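Local coordinates for Poly(Beta-D-mannuronate) lyase (Pseudopedobacter saltans, PDB 7O79), which probably cleaves poly(beta-D-mannuronate), the mannuronate-rich part of alginate, as a beta-helical polysaccharide lyase of family 6, at residues 163-166 with 171-174; 106-111 with 115-120. One frame throughout, in Å; residues are numbered along the deposited sequence.

Contact 1 of 2, residues 163-166 with 171-174; sequences DIPY and GREI
Ile164 overlaps the tip of Ile174, with CG1, CG2 and CB of Ile164 all gathered round the single CD1 methyl of Ile174. The CG2–CD1 separation of the two isoleucines is 3.9 Å, and the side chains cross at a slant. Both belong to one turn of the parallel beta-helix of this lyase, where the loop leaving strand 155-162 doubles back before strand 175-177. Ile164 enters from the start of that loop and Ile174 from its end. Their meeting is apolar and buried, with Leu143 also packing on Ile164 and Ile210, from strand 209-214, on Ile174.

Beside this apolar pair the chemistry turns polar. Arg172 reaches across the loop and grips the carbonyl oxygen of Pro165 with both terminal nitrogens. NH1 of Arg172 lies 3.0 Å from Pro165 O and makes an N-H...O angle of 147°; NH2 makes a near twin of that bond. One oxygen thus takes two hydrogens, and it sits in the plane of the guanidinium, at its end. The arginine chain runs extended through chi2 and then bends at chi3 (61°), which brings the NH1/NH2 end of the flat group up to the carbonyl oxygen. NE, turned elsewhere, donates to the carbonyl oxygen of Asn139, while NH1 has a further weak bond to Thr167. With contacts on all three nitrogens, the group probably has little freedom to turn, and its buried positive charge is probably eased by these oxygens.

The two halves of the contact join at the CG2 methyl of Ile164, which stands anti to its own backbone nitrogen and touches both partners: besides Ile174 CD1, this carbon lies 3.9 Å from NH2 of Arg172, approaching the guanidinium obliquely.

Contact 2 of 2, residues 106-111 with 115-120; sequences VDFNPS and TGYYWV
Asp107 opens the contact through its backbone, its N lying near CH2 of Trp119 as the chain leaves strand 99-106 in this coil of the beta-helix. At Phe108, the centre of an inverse gamma turn, the amide N comes 3.6 Å from CZ2 of Trp119, and CB packs on that same ring carbon. The carbonyl oxygen of Phe108 takes a hydrogen bond from the Tyr117 hydroxyl, with a short OH–O distance of 2.5 Å. Tyr117 CG sits between its backbone N and carbonyl carbon (chi1 50°), which turns the phenol toward 106-111. The Phe108 oxygen lies at the edge of the tyrosine ring, near its plane; the donor is tilted 16° from the carbonyl plane.

Asn109 sends OD1 to within 3.6 Å of Trp119 CZ2, its amide plane 20° from that of the indole. ND2 is held by the carbonyl of Gly136, and OD1 accepts from the backbone N of Asn138. A water bridges Asn109 OD1, Phe108 O and Trp119 NE1, accepting from the indole at 2.9 Å.

Pro110 then lays its ring on the second segment: CB meets CB and CG2 of Thr115, and CD stands 3.3 Å from the Tyr117 hydroxyl. A phenylalanine in place of Tyr117 would probably keep much of the packing on Pro110 but leave the Phe108 carbonyl without its direct side-chain donor. At Ser111, OG reaches a second water, which also makes a weak bond to Thr115 OG1.

Across this contact the two segments are probably held by a phenol, bridging water and apolar packing, with no ladder of backbone bonds between them.

Contact 1 and contact 2 occupy equivalent places in coils two turns apart: each ties the start of a loop leaving one parallel strand (155-162 or 99-106) to the end that runs into the next (175-177 or 118-122). Their centres are about 11 Å apart and their nearest atoms about 5 Å, without touching. Asn139 links them indirectly, its backbone oxygen serving 171-174 and its side chain 115-120. Contact 1 is the more buried, pairing an aliphatic core with a charged guanidinium; contact 2, further from the chain's centre, is only partly buried and relies on aromatic side chains, a proline and bridging waters. In both, a backbone carbonyl of the first segment is the main polar target.

Contact 1 of 2, residues 163-166 with 171-174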
loop_
_atom_site.group_PDB
_atom_site.type_symbol
_atom_site.label_atom_id
_atom_site.label_comp_id
_atom_site.label_asym_id
_atom_site.label_seq_id
_atom_site.Cartn_x
_atom_site.Cartn_y
_atom_site.Cartn_z
ATOM N N ASP A 163 -2.656 -14.608 4.016
ATOM C CA ASP A 163 -3.922 -15.285 3.708
ATOM C C ASP A 163 -5.103 -14.325 3.816
ATOM O O ASP A 163 -6.007 -14.485 4.644
ATOM C CB ASP A 163 -4.155 -16.502 4.612
ATOM C CG ASP A 163 -3.056 -17.544 4.515
ATOM O OD1 ASP A 163 -2.462 -17.716 3.432
ATOM O OD2 ASP A 163 -2.809 -18.220 5.527
ATOM N N ILE A 164 -5.074 -13.305 2.971
ATOM C CA ILE A 164 -6.207 -12.394 2.882
ATOM C C ILE A 164 -7.043 -12.960 1.738
ATOM O O ILE A 164 -6.646 -12.834 0.567
ATOM C CB ILE A 164 -5.755 -10.944 2.637
ATOM C CG1 ILE A 164 -4.678 -10.533 3.662
ATOM C CG2 ILE A 164 -6.965 -9.999 2.661
ATOM C CD1 ILE A 164 -5.071 -10.651 5.126
ATOM N N PRO A 165 -8.151 -13.650 2.022
ATOM C CA PRO A 165 -8.834 -14.405 0.960
ATOM C C PRO A 165 -9.291 -13.524 -0.197
ATOM O O PRO A 165 -9.705 -12.375 -0.025
ATOM C CB PRO A 165 -10.014 -15.063 1.684
ATOM C CG PRO A 165 -10.192 -14.312 2.936
ATOM C CD PRO A 165 -8.837 -13.767 3.318
ATOM N N TYR A 166 -9.184 -14.085 -1.396
ATOM C CA TYR A 166 -9.474 -13.361 -2.620
ATOM C C TYR A 166 -10.971 -13.279 -2.873
ATOM O O TYR A 166 -11.658 -14.304 -2.880
ATOM C CB TYR A 166 -8.795 -14.061 -3.789
ATOM C CG TYR A 166 -9.227 -13.585 -5.158
ATOM C CD1 TYR A 166 -9.095 -12.246 -5.524
ATOM C CD2 TYR A 166 -9.712 -14.488 -6.109
ATOM C CE1 TYR A 166 -9.462 -11.802 -6.786
ATOM C CE2 TYR A 166 -10.074 -14.058 -7.378
ATOM C CZ TYR A 166 -9.938 -12.720 -7.714
ATOM O OH TYR A 166 -10.281 -12.288 -8.971
ATOM N N GLY A 171 -11.854 -2.065 -3.142
ATOM C CA GLY A 171 -11.997 -1.672 -1.763
ATOM C C GLY A 171 -11.542 -2.711 -0.775
ATOM O O GLY A 171 -11.796 -2.552 0.417
ATOM N N ARG A 172 -10.871 -3.766 -1.227
ATOM C CA ARG A 172 -10.225 -4.740 -0.348
ATOM C C ARG A 172 -8.715 -4.758 -0.578
ATOM O O ARG A 172 -8.088 -5.818 -0.663
ATOM C CB ARG A 172 -10.842 -6.128 -0.529
ATOM C CG ARG A 172 -12.324 -6.174 -0.130
ATOM C CD ARG A 172 -12.830 -7.619 -0.073
ATOM N NE ARG A 172 -12.062 -8.356 0.921
ATOM C CZ ARG A 172 -11.430 -9.496 0.682
ATOM N NH1 ARG A 172 -11.481 -10.037 -0.533
ATOM N NH2 ARG A 172 -10.725 -10.081 1.653
ATOM N N GLU A 173 -8.123 -3.571 -0.726
ATOM C CA GLU A 173 -6.676 -3.429 -0.784
ATOM C C GLU A 173 -6.056 -3.857 0.538
ATOM O O GLU A 173 -6.724 -3.925 1.576
ATOM C CB GLU A 173 -6.287 -1.971 -1.075
ATOM C CG GLU A 173 -6.891 -1.389 -2.352
ATOM C CD GLU A 173 -8.251 -0.744 -2.147
ATOM O OE1 GLU A 173 -8.646 0.072 -3.007
ATOM O OE2 GLU A 173 -8.924 -1.049 -1.130
ATOM N N ILE A 174 -4.755 -4.145 0.508
ATOM C CA ILE A 174 -4.072 -4.322 1.790
ATOM C C ILE A 174 -3.721 -2.963 2.391
ATOM O O ILE A 174 -3.882 -2.746 3.602
ATOM C CB ILE A 174 -2.835 -5.223 1.639
ATOM C CG1 ILE A 174 -3.216 -6.553 0.965
ATOM C CG2 ILE A 174 -2.226 -5.501 3.017
ATOM C CD1 ILE A 174 -4.492 -7.222 1.543
#

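Contact 2 of 2, residues 106-111 with 115-120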
loop_
_atom_site.group_PDB
_atom_site.type_symbol
_atom_site.label_atom_id
_atom_site.label_comp_id
_atom_site.label_asym_id
_atom_site.label_seq_id
_atom_site.Cartn_x
_atom_site.Cartn_y
_atom_site.Cartn_z
ATOM N N VAL A 106 -6.476 -11.734 13.908
ATOM C CA VAL A 106 -6.610 -13.066 13.315
ATOM C C VAL A 106 -8.082 -13.327 13.023
ATOM O O VAL A 106 -8.907 -13.314 13.941
ATOM C CB VAL A 106 -6.026 -14.155 14.231
ATOM C CG1 VAL A 106 -6.299 -15.555 13.675
ATOM C CG2 VAL A 106 -4.531 -13.940 14.443
ATOM N N ASP A 107 -8.409 -13.560 11.745
ATOM C CA ASP A 107 -9.773 -13.850 11.283
ATOM C C ASP A 107 -10.864 -13.059 12.002
ATOM O O ASP A 107 -11.931 -13.595 12.315
ATOM C CB ASP A 107 -10.082 -15.346 11.400
ATOM C CG ASP A 107 -9.080 -16.197 10.681
ATOM O OD1 ASP A 107 -8.647 -15.785 9.585
ATOM O OD2 ASP A 107 -8.713 -17.275 11.203
ATOM N N PHE A 108 -10.612 -11.772 12.236
ATOM C CA PHE A 108 -11.494 -10.906 13.019
ATOM C C PHE A 108 -12.654 -10.378 12.172
ATOM O O PHE A 108 -12.893 -9.171 12.065
ATOM C CB PHE A 108 -10.673 -9.767 13.605
ATOM C CG PHE A 108 -11.251 -9.164 14.855
ATOM C CD1 PHE A 108 -11.154 -9.813 16.074
ATOM C CD2 PHE A 108 -11.858 -7.916 14.805
ATOM C CE1 PHE A 108 -11.668 -9.238 17.235
ATOM C CE2 PHE A 108 -12.385 -7.324 15.955
ATOM C CZ PHE A 108 -12.289 -7.990 17.180
ATOM N N ASN A 109 -13.419 -11.325 11.608
ATOM C CA ASN A 109 -14.307 -11.075 10.484
ATOM C C ASN A 109 -15.787 -11.079 10.866
ATOM O O ASN A 109 -16.221 -11.849 11.727
ATOM C CB ASN A 109 -14.066 -12.109 9.377
ATOM C CG ASN A 109 -12.667 -12.016 8.800
ATOM O OD1 ASN A 109 -12.167 -10.914 8.557
ATOM N ND2 ASN A 109 -12.040 -13.163 8.545
ATOM N N PRO A 110 -16.583 -10.236 10.225
ATOM C CA PRO A 110 -18.033 -10.254 10.424
ATOM C C PRO A 110 -18.642 -11.367 9.578
ATOM O O PRO A 110 -17.939 -12.081 8.860
ATOM C CB PRO A 110 -18.453 -8.876 9.926
ATOM C CG PRO A 110 -17.510 -8.656 8.758
ATOM C CD PRO A 110 -16.198 -9.298 9.152
ATOM N N SER A 111 -19.971 -11.506 9.657
ATOM C CA SER A 111 -20.593 -12.590 8.902
ATOM C C SER A 111 -20.850 -12.203 7.446
ATOM O O SER A 111 -20.721 -13.049 6.558
ATOM C CB SER A 111 -21.883 -13.066 9.581
ATOM O OG SER A 111 -22.806 -12.012 9.724
ATOM N N THR A 115 -20.320 -6.050 5.457
ATOM C CA THR A 115 -20.108 -5.320 6.705
ATOM C C THR A 115 -18.649 -4.867 6.705
ATOM O O THR A 115 -17.742 -5.601 7.113
ATOM C CB THR A 115 -20.437 -6.201 7.902
ATOM O OG1 THR A 115 -21.812 -6.599 7.827
ATOM C CG2 THR A 115 -20.217 -5.440 9.209
ATOM N N GLY A 116 -18.416 -3.651 6.216
ATOM C CA GLY A 116 -17.061 -3.151 6.021
ATOM C C GLY A 116 -16.466 -2.456 7.237
ATOM O O GLY A 116 -17.158 -1.748 7.969
ATOM N N TYR A 117 -15.159 -2.660 7.427
ATOM C CA TYR A 117 -14.345 -1.864 8.345
ATOM C C TYR A 117 -12.859 -2.111 8.076
ATOM O O TYR A 117 -12.470 -3.178 7.575
ATOM C CB TYR A 117 -14.680 -2.165 9.813
ATOM C CG TYR A 117 -14.717 -3.633 10.241
ATOM C CD1 TYR A 117 -13.569 -4.269 10.704
ATOM C CD2 TYR A 117 -15.912 -4.347 10.275
ATOM C CE1 TYR A 117 -13.591 -5.592 11.124
ATOM C CE2 TYR A 117 -15.948 -5.674 10.708
ATOM C CZ TYR A 117 -14.782 -6.291 11.138
ATOM O OH TYR A 117 -14.787 -7.607 11.579
ATOM N N TYR A 118 -12.038 -1.109 8.391
ATOM C CA TYR A 118 -10.597 -1.307 8.288
ATOM C C TYR A 118 -10.112 -2.215 9.411
ATOM O O TYR A 118 -10.787 -2.413 10.421
ATOM C CB TYR A 118 -9.821 0.003 8.411
ATOM C CG TYR A 118 -10.110 1.096 7.427
ATOM C CD1 TYR A 118 -11.098 2.035 7.679
ATOM C CD2 TYR A 118 -9.355 1.227 6.261
ATOM C CE1 TYR A 118 -11.353 3.061 6.786
ATOM C CE2 TYR A 118 -9.603 2.255 5.359
ATOM C CZ TYR A 118 -10.598 3.167 5.625
ATOM O OH TYR A 118 -10.846 4.200 4.733
ATOM N N TRP A 119 -8.896 -2.730 9.256
ATOM C CA TRP A 119 -8.263 -3.324 10.423
ATOM C C TRP A 119 -7.351 -2.323 11.124
ATOM O O TRP A 119 -7.332 -2.265 12.361
ATOM C CB TRP A 119 -7.522 -4.603 10.027
ATOM C CG TRP A 119 -8.463 -5.793 10.047
ATOM C CD1 TRP A 119 -9.825 -5.750 10.114
ATOM C CD2 TRP A 119 -8.109 -7.175 9.993
ATOM N NE1 TRP A 119 -10.342 -7.018 10.112
ATOM C CE2 TRP A 119 -9.308 -7.914 10.034
ATOM C CE3 TRP A 119 -6.894 -7.860 9.909
ATOM C CZ2 TRP A 119 -9.330 -9.307 10.009
ATOM C CZ3 TRP A 119 -6.917 -9.251 9.871
ATOM C CH2 TRP A 119 -8.130 -9.957 9.931
ATOM N N VAL A 120 -6.657 -1.472 10.367
ATOM C CA VAL A 120 -5.836 -0.413 10.943
ATOM C C VAL A 120 -6.078 0.849 10.129
ATOM O O VAL A 120 -5.925 0.839 8.903
ATOM C CB VAL A 120 -4.327 -0.775 10.941
ATOM C CG1 VAL A 120 -3.516 0.350 11.543
ATOM C CG2 VAL A 120 -4.067 -2.084 11.685
HETATM O O HOH W 1 -12.720 -8.371 9.241
HETATM O O HOH W 2 -22.165 -9.205 9.829
#